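Local coordinates for protein DNA helicase RecQ (Deinococcus radiodurans, PDB 4Q48) that probably couples ATP hydrolysis to the unwinding of duplex DNA while translocating in the 3'-5' direction, here represented by its catalytic core, at residues T180-E185 with S316-Y321; V346-M351 with S367-L372; Q418-A423 with K468-V473; T437-G442 with D446-Q451; Q476-G481 with F489-T494. All coordinates share one frame; numbering follows the deposited sequence.

Overall arrangement
Interaction 1 bridges the two helicase lobes, with the side chain of T182 about 8 Å from that of K52, an ADP-binding residue. Interaction 2, in the zinc-binding region, lies 16 Å away between centres; K368 of its second helix pairs with D184 (NZ to D184 OD2 2.8 Å) and with E318. Interactions 3, 4 and 5 belong to the RQC domain. Interactions 3 and 5 share helix 467-479, their centres 10 Å apart. Interaction 4 is nested along the chain inside the loop closed by interaction 3, and W470 CE3 meets L440 CD1 at 3.5 Å. D370 OD2 and S479 OG, 3.2 Å apart in a probable hydrogen bond, connect interaction 2 to interaction 5.

Interaction 1 of 5, residues T180-E185 with S316-Y321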
# COMPACT_ATOMS: atom_id res chain seq x y z
N THR A 180 -3.13 4.05 7.84
CA THR A 180 -2.96 4.13 6.39
C THR A 180 -3.28 2.79 5.71
O THR A 180 -3.28 1.73 6.34
CB THR A 180 -1.53 4.60 5.99
OG1 THR A 180 -1.45 4.76 4.57
CG2 THR A 180 -0.47 3.62 6.47
N ALA A 181 -3.54 2.86 4.41
CA ALA A 181 -3.82 1.68 3.60
C ALA A 181 -2.68 1.47 2.62
O ALA A 181 -2.66 0.48 1.89
CB ALA A 181 -5.15 1.81 2.87
N THR A 182 -1.75 2.41 2.57
CA THR A 182 -0.62 2.25 1.68
C THR A 182 0.61 2.29 2.57
O THR A 182 1.05 3.35 3.03
CB THR A 182 -0.56 3.35 0.61
OG1 THR A 182 0.31 4.41 1.05
CG2 THR A 182 -1.97 3.88 0.31
N ALA A 183 1.24 1.13 2.69
CA ALA A 183 2.27 0.92 3.70
C ALA A 183 3.67 0.75 3.11
O ALA A 183 4.46 -0.07 3.61
CB ALA A 183 1.90 -0.28 4.57
N ASP A 184 3.96 1.49 2.04
CA ASP A 184 5.32 1.60 1.50
C ASP A 184 6.37 1.77 2.62
O ASP A 184 6.17 2.53 3.57
CB ASP A 184 5.38 2.75 0.49
CG ASP A 184 6.54 2.61 -0.48
OD1 ASP A 184 7.42 1.77 -0.24
OD2 ASP A 184 6.56 3.34 -1.49
N GLU A 185 7.47 1.03 2.51
CA GLU A 185 8.41 0.83 3.61
C GLU A 185 9.20 2.09 3.95
O GLU A 185 9.40 2.40 5.12
CB GLU A 185 9.37 -0.29 3.20
CG GLU A 185 10.50 -0.65 4.14
CD GLU A 185 11.54 -1.54 3.43
OE1 GLU A 185 11.17 -2.25 2.45
OE2 GLU A 185 12.72 -1.55 3.84
N SER A 316 1.13 1.07 -10.08
CA SER A 316 1.85 0.75 -8.86
C SER A 316 1.33 -0.51 -8.19
O SER A 316 0.27 -1.04 -8.56
CB SER A 316 1.74 1.93 -7.91
OG SER A 316 0.39 2.14 -7.55
N MET A 317 2.06 -0.97 -7.17
CA MET A 317 1.61 -2.05 -6.31
C MET A 317 0.34 -1.65 -5.54
O MET A 317 -0.56 -2.47 -5.35
CB MET A 317 2.71 -2.46 -5.31
CG MET A 317 3.87 -3.22 -5.92
SD MET A 317 3.40 -4.83 -6.55
CE MET A 317 3.62 -5.85 -5.10
N GLU A 318 0.28 -0.40 -5.08
CA GLU A 318 -0.92 0.12 -4.41
C GLU A 318 -2.14 -0.03 -5.32
O GLU A 318 -3.16 -0.60 -4.91
CB GLU A 318 -0.75 1.60 -4.07
CG GLU A 318 0.27 1.93 -3.02
CD GLU A 318 1.65 2.12 -3.63
OE1 GLU A 318 1.93 1.53 -4.70
OE2 GLU A 318 2.44 2.90 -3.05
N GLY A 319 -2.01 0.45 -6.55
CA GLY A 319 -3.08 0.37 -7.53
C GLY A 319 -3.45 -1.06 -7.88
O GLY A 319 -4.63 -1.40 -7.98
N TYR A 320 -2.44 -1.89 -8.05
CA TYR A 320 -2.64 -3.29 -8.38
C TYR A 320 -3.44 -3.97 -7.26
O TYR A 320 -4.39 -4.72 -7.52
CB TYR A 320 -1.30 -3.98 -8.63
CG TYR A 320 -1.41 -5.47 -8.85
CD1 TYR A 320 -1.84 -5.99 -10.06
CD2 TYR A 320 -1.12 -6.35 -7.82
CE1 TYR A 320 -1.96 -7.37 -10.23
CE2 TYR A 320 -1.23 -7.71 -7.99
CZ TYR A 320 -1.65 -8.22 -9.20
OH TYR A 320 -1.74 -9.60 -9.34
N TYR A 321 -3.06 -3.71 -6.03
CA TYR A 321 -3.77 -4.30 -4.90
C TYR A 321 -5.22 -3.80 -4.79
O TYR A 321 -6.14 -4.57 -4.49
CB TYR A 321 -3.03 -4.00 -3.60
CG TYR A 321 -3.69 -4.59 -2.41
CD1 TYR A 321 -3.47 -5.92 -2.06
CD2 TYR A 321 -4.60 -3.85 -1.67
CE1 TYR A 321 -4.09 -6.48 -0.96
CE2 TYR A 321 -5.24 -4.40 -0.58
CZ TYR A 321 -4.98 -5.70 -0.23
OH TYR A 321 -5.62 -6.21 0.86
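T182 and D184 face E318 in a small buried contact between the two helicase lobes, joining the loop after strand 176-180 to the start of helix 317-324. Only 93 Å² is covered between the segments, and no hydrogen bond crosses. The apolar part is T182 CB against E318 CG at 4.0 Å. E318 starts out beside its own backbone N and then bends at chi2 (88°), which turns the carboxylate away from T182 and toward the side of D184. The polar part sets two like charges near each other, D184 OD2 lying 4.4 Å from E318 OE2. Both oxygens are salt-bridged to K368, whose ammonium probably offsets their mutual repulsion. Each segment is also braced internally. S316 N-caps its helix, OG accepting from G319 N at 3.1 Å, and the same OG makes a weak bond to E318 OE1. Within 180-185, T180 OG1 accepts from T182 N at 3.1 Å (164°), an ST turn that fixes the bend just after the strand. The sequence T180-A181-T182, in this place between strand and helix, matches motif III of superfamily 2 helicases, which lies at the cleft between the RecA-like lobes.

Interaction 2 of 5, residues V346-M351 with S367-L372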
# COMPACT_ATOMS: atom_id res chain seq x y z
N VAL A 346 9.04 -1.10 -21.46
CA VAL A 346 9.71 -0.09 -22.28
C VAL A 346 8.87 1.18 -22.41
O VAL A 346 9.37 2.28 -22.20
CB VAL A 346 10.03 -0.64 -23.69
CG1 VAL A 346 10.55 0.46 -24.58
CG2 VAL A 346 11.03 -1.77 -23.60
N ASN A 347 7.59 1.02 -22.72
CA ASN A 347 6.71 2.16 -22.90
C ASN A 347 6.65 2.97 -21.61
O ASN A 347 6.71 4.21 -21.65
CB ASN A 347 5.30 1.71 -23.33
CG ASN A 347 4.47 2.84 -23.98
OD1 ASN A 347 4.61 4.02 -23.64
ND2 ASN A 347 3.58 2.46 -24.90
N VAL A 348 6.60 2.27 -20.48
CA VAL A 348 6.55 2.92 -19.19
C VAL A 348 7.81 3.70 -18.86
O VAL A 348 7.74 4.85 -18.44
CB VAL A 348 6.31 1.91 -18.07
CG1 VAL A 348 6.65 2.51 -16.69
CG2 VAL A 348 4.89 1.40 -18.12
N ARG A 349 8.96 3.08 -19.07
CA ARG A 349 10.23 3.72 -18.71
C ARG A 349 10.47 4.92 -19.62
O ARG A 349 11.16 5.87 -19.21
CB ARG A 349 11.39 2.72 -18.71
CG ARG A 349 11.47 2.00 -17.36
CD ARG A 349 12.87 1.55 -16.96
NE ARG A 349 13.19 0.22 -17.48
CZ ARG A 349 13.11 -0.90 -16.78
NH1 ARG A 349 12.73 -0.87 -15.51
NH2 ARG A 349 13.42 -2.06 -17.35
N ARG A 350 9.88 4.91 -20.81
CA ARG A 350 10.04 6.05 -21.72
C ARG A 350 9.22 7.25 -21.23
O ARG A 350 9.71 8.37 -21.21
CB ARG A 350 9.59 5.71 -23.14
CG ARG A 350 9.36 6.96 -24.01
CD ARG A 350 8.70 6.72 -25.38
NE ARG A 350 7.23 6.59 -25.31
CZ ARG A 350 6.39 7.60 -25.09
NH1 ARG A 350 6.84 8.83 -24.88
NH2 ARG A 350 5.08 7.38 -25.05
N MET A 351 8.00 6.99 -20.77
CA MET A 351 7.17 8.05 -20.22
C MET A 351 7.75 8.66 -18.94
O MET A 351 7.64 9.86 -18.74
CB MET A 351 5.77 7.54 -19.95
CG MET A 351 4.99 7.40 -21.22
SD MET A 351 3.44 6.56 -20.93
CE MET A 351 2.87 6.45 -22.62
N SER A 367 10.93 3.72 -8.31
CA SER A 367 10.91 2.62 -7.36
C SER A 367 9.53 1.97 -7.36
O SER A 367 9.42 0.77 -7.11
CB SER A 367 11.28 3.08 -5.96
OG SER A 367 10.41 4.08 -5.54
N LYS A 368 8.48 2.76 -7.63
CA LYS A 368 7.14 2.19 -7.75
C LYS A 368 7.19 1.07 -8.75
O LYS A 368 6.73 -0.04 -8.48
CB LYS A 368 6.10 3.22 -8.21
CG LYS A 368 5.64 4.22 -7.17
CD LYS A 368 5.43 3.58 -5.80
CE LYS A 368 4.88 4.59 -4.78
NZ LYS A 368 4.60 3.98 -3.44
N LEU A 369 7.79 1.37 -9.90
CA LEU A 369 7.95 0.43 -11.00
C LEU A 369 8.86 -0.73 -10.63
O LEU A 369 8.62 -1.87 -11.02
CB LEU A 369 8.49 1.14 -12.24
CG LEU A 369 8.85 0.18 -13.37
CD1 LEU A 369 7.58 -0.47 -13.89
CD2 LEU A 369 9.63 0.85 -14.47
N ASP A 370 9.94 -0.44 -9.90
CA ASP A 370 10.88 -1.49 -9.50
C ASP A 370 10.19 -2.47 -8.56
O ASP A 370 10.40 -3.68 -8.64
CB ASP A 370 12.11 -0.90 -8.82
CG ASP A 370 13.08 -1.97 -8.33
OD1 ASP A 370 13.86 -2.57 -9.14
OD2 ASP A 370 13.04 -2.24 -7.10
N ALA A 371 9.38 -1.92 -7.67
CA ALA A 371 8.63 -2.74 -6.77
C ALA A 371 7.73 -3.66 -7.60
O ALA A 371 7.77 -4.89 -7.42
CB ALA A 371 7.82 -1.90 -5.85
N LEU A 372 6.99 -3.07 -8.53
CA LEU A 372 6.00 -3.82 -9.29
C LEU A 372 6.64 -4.95 -10.11
O LEU A 372 6.23 -6.11 -10.03
CB LEU A 372 5.22 -2.86 -10.19
CG LEU A 372 4.06 -3.45 -10.98
CD1 LEU A 372 3.16 -4.29 -10.09
CD2 LEU A 372 3.26 -2.30 -11.56
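L369 carries the apolar part of this contact, its two methyls reaching from helix 359-376 toward V348 and R349 on helix 342-354. The hydrophobic component is a meeting of branch ends: V348 CG1 comes tip to tip with L369, 4.1 Å from CD2 and 4.2 Å from CD1, so one valine methyl faces both leucine methyls. In each residue the branch that leads across stands anti to the backbone N (V348 CG1 at chi1 164°, L369 CG at 172°), which carries both side chains straight into the space between the helices. The CA atoms of V348 and L369 are 8.7 Å apart, the smallest such separation between the two segments.

The two helices follow one another in the chain as a helix-loop-helix pair within the RecQ zinc-binding region, and the contact is at the protein surface, away from the metal-binding cysteines.

The second component is aliphatic contact by a charged side chain. R349 leaves its helix beside the backbone N and lies at about a right angle to L369, with CG 3.6 Å and CD 4.1 Å from L369 CD2. A bend at chi3 (-88°) brings the guanidinium back to the same methyl, NH1 3.7 Å from CD2, obliquely placed.

Electrostatics contribute little directly. R349 NH1 is 6.7 Å from D370 OD1, too far for a salt bridge, and the other oxygen of D370 bonds to S479 in the RQC domain.

Interaction 3 of 5, residues Q418-A423 with K468-V473; sequences QMALSA and KLWRSV
M419 brings its sulfur to the rim of the W470 indole, a Met-aromatic contact made at the edge of the ring. SD is 3.8 Å from CH2 and 5.1 Å from the centroid of the six-membered ring, on a line 78° off the ring normal, so the sulfur sits near the ring plane and not over a face. M419 CG lies beside its backbone N, the chain runs out extended through chi2, and the bend at chi3 leaves the terminal methyl farther from the ring than the sulfur. The root of the same side chain also takes part, CB standing 4.0 Å from CH2. Seen as whole groups, the methionine and the tryptophan cross obliquely.

W470 reaches this position because its CG is anti to the carbonyl carbon (chi1 -75°). Its bond from the backbone does not aim at helix 414-426, yet the far, benzenoid end of the indole comes up against it. On the five-membered ring NE1 donates to the carbonyl of G462, a bond that helps to set how the indole is turned.

Helices 414-426 and 467-479 both belong to the RQC domain, a winged-helix fold, and here their short segments pass at 76° with axes 10.8 Å apart. A420 lies in this crossing, its CB 4.2 Å from W470 CZ3, approaching the ring obliquely, and 4.2 Å from V473 CG1. L474 and L477, on the same helix as W470, continue the packing on A420, while L440 of helix 433-441 touches the indole.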
# COMPACT_ATOMS: atom_id res chain seq x y z
N GLN A 418 24.65 -14.57 0.75
CA GLN A 418 25.31 -14.52 2.06
C GLN A 418 26.65 -13.78 1.96
O GLN A 418 26.92 -12.86 2.76
CB GLN A 418 25.54 -15.92 2.62
CG GLN A 418 24.31 -16.77 2.92
CD GLN A 418 24.68 -18.23 3.26
OE1 GLN A 418 25.84 -18.66 3.09
NE2 GLN A 418 23.72 -18.99 3.74
N MET A 419 27.48 -14.14 0.98
CA MET A 419 28.74 -13.43 0.78
C MET A 419 28.51 -11.94 0.67
O MET A 419 29.22 -11.14 1.29
CB MET A 419 29.44 -13.90 -0.46
CG MET A 419 30.22 -15.13 -0.31
SD MET A 419 30.86 -15.59 -1.92
CE MET A 419 30.68 -17.38 -1.80
N ALA A 420 27.49 -11.57 -0.08
CA ALA A 420 27.24 -10.17 -0.32
C ALA A 420 26.79 -9.49 0.95
O ALA A 420 27.33 -8.44 1.31
CB ALA A 420 26.22 -9.98 -1.44
N LEU A 421 25.86 -10.10 1.67
CA LEU A 421 25.37 -9.52 2.92
C LEU A 421 26.51 -9.38 3.96
O LEU A 421 26.57 -8.38 4.69
CB LEU A 421 24.21 -10.35 3.49
CG LEU A 421 22.90 -10.39 2.68
CD1 LEU A 421 21.96 -11.42 3.26
CD2 LEU A 421 22.16 -9.06 2.51
N SER A 422 27.42 -10.34 4.03
CA SER A 422 28.48 -10.18 5.02
C SER A 422 29.39 -9.05 4.59
O SER A 422 29.79 -8.22 5.43
CB SER A 422 29.26 -11.47 5.22
OG SER A 422 28.38 -12.45 5.72
N ALA A 423 29.64 -8.98 3.29
CA ALA A 423 30.58 -8.02 2.74
C ALA A 423 30.16 -6.61 3.13
O ALA A 423 30.97 -5.79 3.58
CB ALA A 423 30.63 -8.16 1.23
N LYS A 468 29.40 -8.75 -13.29
CA LYS A 468 27.99 -8.61 -13.69
C LYS A 468 27.03 -9.35 -12.74
O LYS A 468 25.93 -8.88 -12.45
CB LYS A 468 27.80 -9.09 -15.15
CG LYS A 468 27.71 -10.60 -15.37
CD LYS A 468 27.48 -10.97 -16.84
CE LYS A 468 26.00 -11.27 -17.12
NZ LYS A 468 25.73 -11.79 -18.51
N LEU A 469 27.46 -10.50 -12.26
CA LEU A 469 26.65 -11.32 -11.39
C LEU A 469 26.42 -10.66 -10.02
O LEU A 469 25.31 -10.72 -9.45
CB LEU A 469 27.32 -12.66 -11.19
CG LEU A 469 26.53 -13.65 -10.37
CD1 LEU A 469 26.49 -14.96 -11.10
CD2 LEU A 469 27.17 -13.79 -9.01
N TRP A 470 27.48 -10.06 -9.49
CA TRP A 470 27.40 -9.46 -8.18
C TRP A 470 26.46 -8.30 -8.20
O TRP A 470 25.63 -8.17 -7.30
CB TRP A 470 28.77 -9.02 -7.71
CG TRP A 470 29.58 -10.17 -7.28
CD1 TRP A 470 30.76 -10.60 -7.82
CD2 TRP A 470 29.26 -11.08 -6.23
NE1 TRP A 470 31.20 -11.73 -7.17
CE2 TRP A 470 30.29 -12.04 -6.18
CE3 TRP A 470 28.21 -11.18 -5.32
CZ2 TRP A 470 30.30 -13.09 -5.25
CZ3 TRP A 470 28.21 -12.24 -4.40
CH2 TRP A 470 29.24 -13.17 -4.37
N ARG A 471 26.55 -7.48 -9.24
CA ARG A 471 25.71 -6.29 -9.34
C ARG A 471 24.27 -6.75 -9.39
O ARG A 471 23.37 -6.11 -8.82
CB ARG A 471 26.06 -5.46 -10.57
CG ARG A 471 27.38 -4.70 -10.47
CD ARG A 471 27.47 -3.82 -9.22
NE ARG A 471 26.75 -2.56 -9.35
CZ ARG A 471 27.28 -1.46 -9.87
NH1 ARG A 471 28.53 -1.48 -10.32
NH2 ARG A 471 26.55 -0.34 -9.95
N SER A 472 24.08 -7.87 -10.08
CA SER A 472 22.78 -8.53 -10.19
C SER A 472 22.28 -9.05 -8.84
O SER A 472 21.16 -8.72 -8.41
CB SER A 472 22.87 -9.67 -11.21
OG SER A 472 21.79 -10.57 -11.03
N VAL A 473 23.13 -9.83 -8.15
CA VAL A 473 22.81 -10.34 -6.82
C VAL A 473 22.45 -9.16 -5.93
O VAL A 473 21.45 -9.21 -5.19
CB VAL A 473 23.99 -11.12 -6.19
CG1 VAL A 473 23.83 -11.20 -4.69
CG2 VAL A 473 24.12 -12.52 -6.76

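Interaction 4 of 5, residues T437-G442 with D446-Q451; sequences TDVLLG and DKVLAQ
Two helices of the winged-helix RQC domain, 433-441 and 446-451, form a helix-loop-helix unit in which D438 and V439 pack on K447 and V448. Their short segments cross at 82°, with axes 10.3 Å apart. The turn between them begins at G442, whose positive phi (78°), weak bond to the carbonyl of D438 and further bond to that of V439 close the first helix in a Schellman motif. V448 supplies the apolar part: its CG2, beside the backbone N, lies 3.9 Å from D438 CB and 4.5 Å from V439 CG2, so one methyl sits against both neighbours. F459 and H435 also touch this valine. At the more open border of the contact, K447 bends at chi3 and crosses D438 at about a right angle. The opposite charges probably attract, yet D438 OD2 and K447 NZ, 4.3 Å apart, lie beyond a salt bridge. The carboxylate has weak partners in the connection as well: R443 as a long ion pair with OD1, and the hydroxyl of T445 as a weak hydrogen bond to OD2. What meets the aspartate more closely is the lysine's aliphatic chain, with K447 CD 3.6 Å from D438 OD2.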
# COMPACT_ATOMS: atom_id res chain seq x y z
N THR A 437 31.42 -4.72 -4.76
CA THR A 437 31.73 -5.70 -5.80
C THR A 437 33.24 -5.84 -5.93
O THR A 437 33.74 -6.93 -6.24
CB THR A 437 31.10 -5.29 -7.14
OG1 THR A 437 29.68 -5.14 -6.97
CG2 THR A 437 31.40 -6.31 -8.21
N ASP A 438 33.95 -4.73 -5.71
CA ASP A 438 35.42 -4.71 -5.74
C ASP A 438 35.97 -5.58 -4.63
O ASP A 438 36.87 -6.40 -4.85
CB ASP A 438 35.98 -3.29 -5.56
CG ASP A 438 36.06 -2.52 -6.87
OD1 ASP A 438 36.14 -3.16 -7.95
OD2 ASP A 438 36.02 -1.26 -6.80
N VAL A 439 35.42 -5.39 -3.44
CA VAL A 439 35.83 -6.16 -2.29
C VAL A 439 35.56 -7.63 -2.57
O VAL A 439 36.45 -8.48 -2.42
CB VAL A 439 35.09 -5.71 -1.01
CG1 VAL A 439 35.47 -6.60 0.16
CG2 VAL A 439 35.39 -4.24 -0.69
N LEU A 440 34.35 -7.92 -3.01
CA LEU A 440 33.97 -9.29 -3.33
C LEU A 440 34.93 -9.93 -4.34
O LEU A 440 35.22 -11.12 -4.24
CB LEU A 440 32.55 -9.33 -3.86
CG LEU A 440 31.46 -9.18 -2.79
CD1 LEU A 440 30.09 -8.92 -3.43
CD2 LEU A 440 31.42 -10.43 -1.92
N LEU A 441 35.42 -9.15 -5.30
CA LEU A 441 36.22 -9.69 -6.39
C LEU A 441 37.69 -9.74 -6.05
O LEU A 441 38.48 -10.43 -6.71
CB LEU A 441 36.02 -8.83 -7.65
CG LEU A 441 34.71 -9.01 -8.40
CD1 LEU A 441 34.64 -8.03 -9.53
CD2 LEU A 441 34.58 -10.43 -8.91
N GLY A 442 38.07 -9.03 -5.01
CA GLY A 442 39.46 -9.01 -4.61
C GLY A 442 40.24 -8.09 -5.52
O GLY A 442 41.38 -8.41 -5.87
N ASP A 446 41.80 1.80 -5.50
CA ASP A 446 42.50 2.60 -4.53
C ASP A 446 41.52 3.04 -3.47
O ASP A 446 41.92 3.25 -2.31
CB ASP A 446 43.18 3.77 -5.23
CG ASP A 446 44.32 3.32 -6.16
OD1 ASP A 446 44.80 2.17 -6.01
OD2 ASP A 446 44.69 4.11 -7.06
N LYS A 447 40.25 3.15 -3.86
CA LYS A 447 39.15 3.33 -2.90
C LYS A 447 39.20 2.19 -1.88
O LYS A 447 38.98 2.40 -0.68
CB LYS A 447 37.79 3.36 -3.60
CG LYS A 447 37.82 2.61 -4.93
CD LYS A 447 36.45 2.10 -5.45
CE LYS A 447 35.55 3.21 -6.00
NZ LYS A 447 34.26 2.68 -6.54
N VAL A 448 39.49 0.99 -2.37
CA VAL A 448 39.64 -0.16 -1.50
C VAL A 448 40.83 0.02 -0.55
O VAL A 448 40.68 -0.05 0.67
CB VAL A 448 39.80 -1.48 -2.31
CG1 VAL A 448 40.40 -2.60 -1.45
CG2 VAL A 448 38.49 -1.90 -2.92
N LEU A 449 42.00 0.33 -1.11
CA LEU A 449 43.24 0.43 -0.33
C LEU A 449 43.11 1.55 0.70
O LEU A 449 43.57 1.42 1.84
CB LEU A 449 44.42 0.68 -1.27
CG LEU A 449 44.72 -0.47 -2.26
CD1 LEU A 449 45.77 -0.11 -3.32
CD2 LEU A 449 45.11 -1.74 -1.54
N ALA A 450 42.45 2.64 0.30
CA ALA A 450 42.18 3.75 1.21
C ALA A 450 41.41 3.38 2.50
O ALA A 450 41.54 4.06 3.52
CB ALA A 450 41.42 4.84 0.45
N GLN A 451 40.59 2.33 2.44
CA GLN A 451 39.77 1.91 3.60
C GLN A 451 40.32 0.64 4.27
O GLN A 451 39.80 0.20 5.31
CB GLN A 451 38.31 1.70 3.19
CG GLN A 451 37.64 2.89 2.53
CD GLN A 451 37.12 3.89 3.53
OE1 GLN A 451 37.06 3.61 4.72
NE2 GLN A 451 36.75 5.08 3.05

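Interaction 5 of 5, residues Q476-G481 with F489-T494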
# COMPACT_ATOMS: atom_id res chain seq x y z
N GLN A 476 19.10 -7.62 -6.58
CA GLN A 476 18.09 -8.56 -6.16
C GLN A 476 17.91 -8.45 -4.66
O GLN A 476 16.77 -8.41 -4.17
CB GLN A 476 18.49 -9.98 -6.58
CG GLN A 476 17.31 -10.89 -6.62
CD GLN A 476 16.39 -10.58 -7.80
OE1 GLN A 476 16.85 -10.38 -8.94
NE2 GLN A 476 15.09 -10.44 -7.51
N LEU A 477 19.02 -8.33 -3.93
CA LEU A 477 18.96 -8.21 -2.48
C LEU A 477 18.36 -6.86 -2.12
O LEU A 477 17.63 -6.74 -1.13
CB LEU A 477 20.34 -8.37 -1.84
CG LEU A 477 20.84 -9.81 -1.78
CD1 LEU A 477 22.32 -9.87 -1.45
CD2 LEU A 477 20.01 -10.60 -0.81
N VAL A 478 18.64 -5.86 -2.94
CA VAL A 478 18.08 -4.54 -2.69
C VAL A 478 16.58 -4.61 -2.93
O VAL A 478 15.80 -4.19 -2.06
CB VAL A 478 18.71 -3.43 -3.57
CG1 VAL A 478 17.95 -2.12 -3.38
CG2 VAL A 478 20.16 -3.23 -3.18
N SER A 479 16.18 -5.12 -4.09
CA SER A 479 14.76 -5.15 -4.44
C SER A 479 13.90 -5.89 -3.46
O SER A 479 12.77 -5.49 -3.23
CB SER A 479 14.53 -5.74 -5.82
OG SER A 479 14.97 -4.82 -6.78
N LEU A 480 14.44 -6.95 -2.85
CA LEU A 480 13.66 -7.77 -1.95
C LEU A 480 13.75 -7.27 -0.50
O LEU A 480 13.12 -7.82 0.42
CB LEU A 480 14.09 -9.23 -2.09
CG LEU A 480 13.71 -9.82 -3.48
CD1 LEU A 480 14.46 -11.11 -3.86
CD2 LEU A 480 12.20 -10.05 -3.62
N GLY A 481 14.52 -6.20 -0.30
CA GLY A 481 14.65 -5.58 1.01
C GLY A 481 15.64 -6.26 1.96
O GLY A 481 15.62 -6.03 3.17
N PHE A 489 23.56 5.68 -2.49
CA PHE A 489 24.07 4.50 -3.18
C PHE A 489 24.85 3.58 -2.27
O PHE A 489 25.28 2.51 -2.71
CB PHE A 489 24.94 4.95 -4.36
CG PHE A 489 24.23 5.88 -5.27
CD1 PHE A 489 22.93 5.59 -5.69
CD2 PHE A 489 24.79 7.09 -5.63
CE1 PHE A 489 22.23 6.45 -6.48
CE2 PHE A 489 24.08 7.96 -6.44
CZ PHE A 489 22.80 7.63 -6.86
N GLY A 490 24.89 3.91 -0.99
CA GLY A 490 25.45 2.99 -0.01
C GLY A 490 24.41 1.99 0.45
O GLY A 490 23.25 2.34 0.67
N LEU A 491 24.82 0.75 0.60
CA LEU A 491 23.85 -0.31 0.89
C LEU A 491 24.01 -0.78 2.34
O LEU A 491 25.12 -1.12 2.76
CB LEU A 491 24.04 -1.46 -0.10
CG LEU A 491 23.87 -1.00 -1.54
CD1 LEU A 491 24.26 -2.07 -2.52
CD2 LEU A 491 22.42 -0.63 -1.75
N ARG A 492 22.90 -0.77 3.08
CA ARG A 492 22.82 -1.16 4.48
C ARG A 492 22.15 -2.52 4.58
O ARG A 492 21.06 -2.72 4.01
CB ARG A 492 21.98 -0.16 5.28
CG ARG A 492 22.41 1.31 5.21
CD ARG A 492 21.44 2.20 6.05
NE ARG A 492 21.93 3.56 6.30
CZ ARG A 492 22.77 3.89 7.28
NH1 ARG A 492 23.21 2.97 8.14
NH2 ARG A 492 23.15 5.16 7.43
N ALA A 493 22.71 -3.44 5.36
CA ALA A 493 21.99 -4.68 5.66
C ALA A 493 20.81 -4.38 6.54
O ALA A 493 20.96 -3.81 7.59
CB ALA A 493 22.90 -5.70 6.35
N THR A 494 19.62 -4.72 6.08
CA THR A 494 18.41 -4.53 6.89
C THR A 494 18.23 -5.66 7.91
O THR A 494 18.98 -6.65 7.91
CB THR A 494 17.16 -4.48 6.04
OG1 THR A 494 16.83 -5.81 5.64
CG2 THR A 494 17.35 -3.58 4.82
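V478 meets L491, and G481 meets T494, where the end of helix 467-479 packs on the beta-hairpin that follows, an arrangement consistent with the wing of the winged-helix RQC domain. In the apolar half, V478 and L491 cross at about a right angle, CG2 of the valine meeting CD2 of the leucine at 3.7 Å. L491 projects toward the helix, and L483 of the partner strand also touches V478. In the polar half, G481 ends the helix in a Schellman motif, with positive phi (81°) and its N bonded to V478 O at 3.0 Å. This turn presents the G481 carbonyl to T494. The threonine places OG1 between its backbone N and carbonyl carbon (chi1 77°), the rotation that points the hydroxyl at that oxygen. A valine here would keep the bulk but is likely to leave the G481 carbonyl without its hydroxyl donor, loosening the hold between helix end and hairpin. CG2 of T494 lies beside the same oxygen, 3.4 Å from G481 O. The hydroxyl itself donates within the carbonyl plane, OG1 to G481 O at 2.8 Å with a C=O...OG1 angle of 153°.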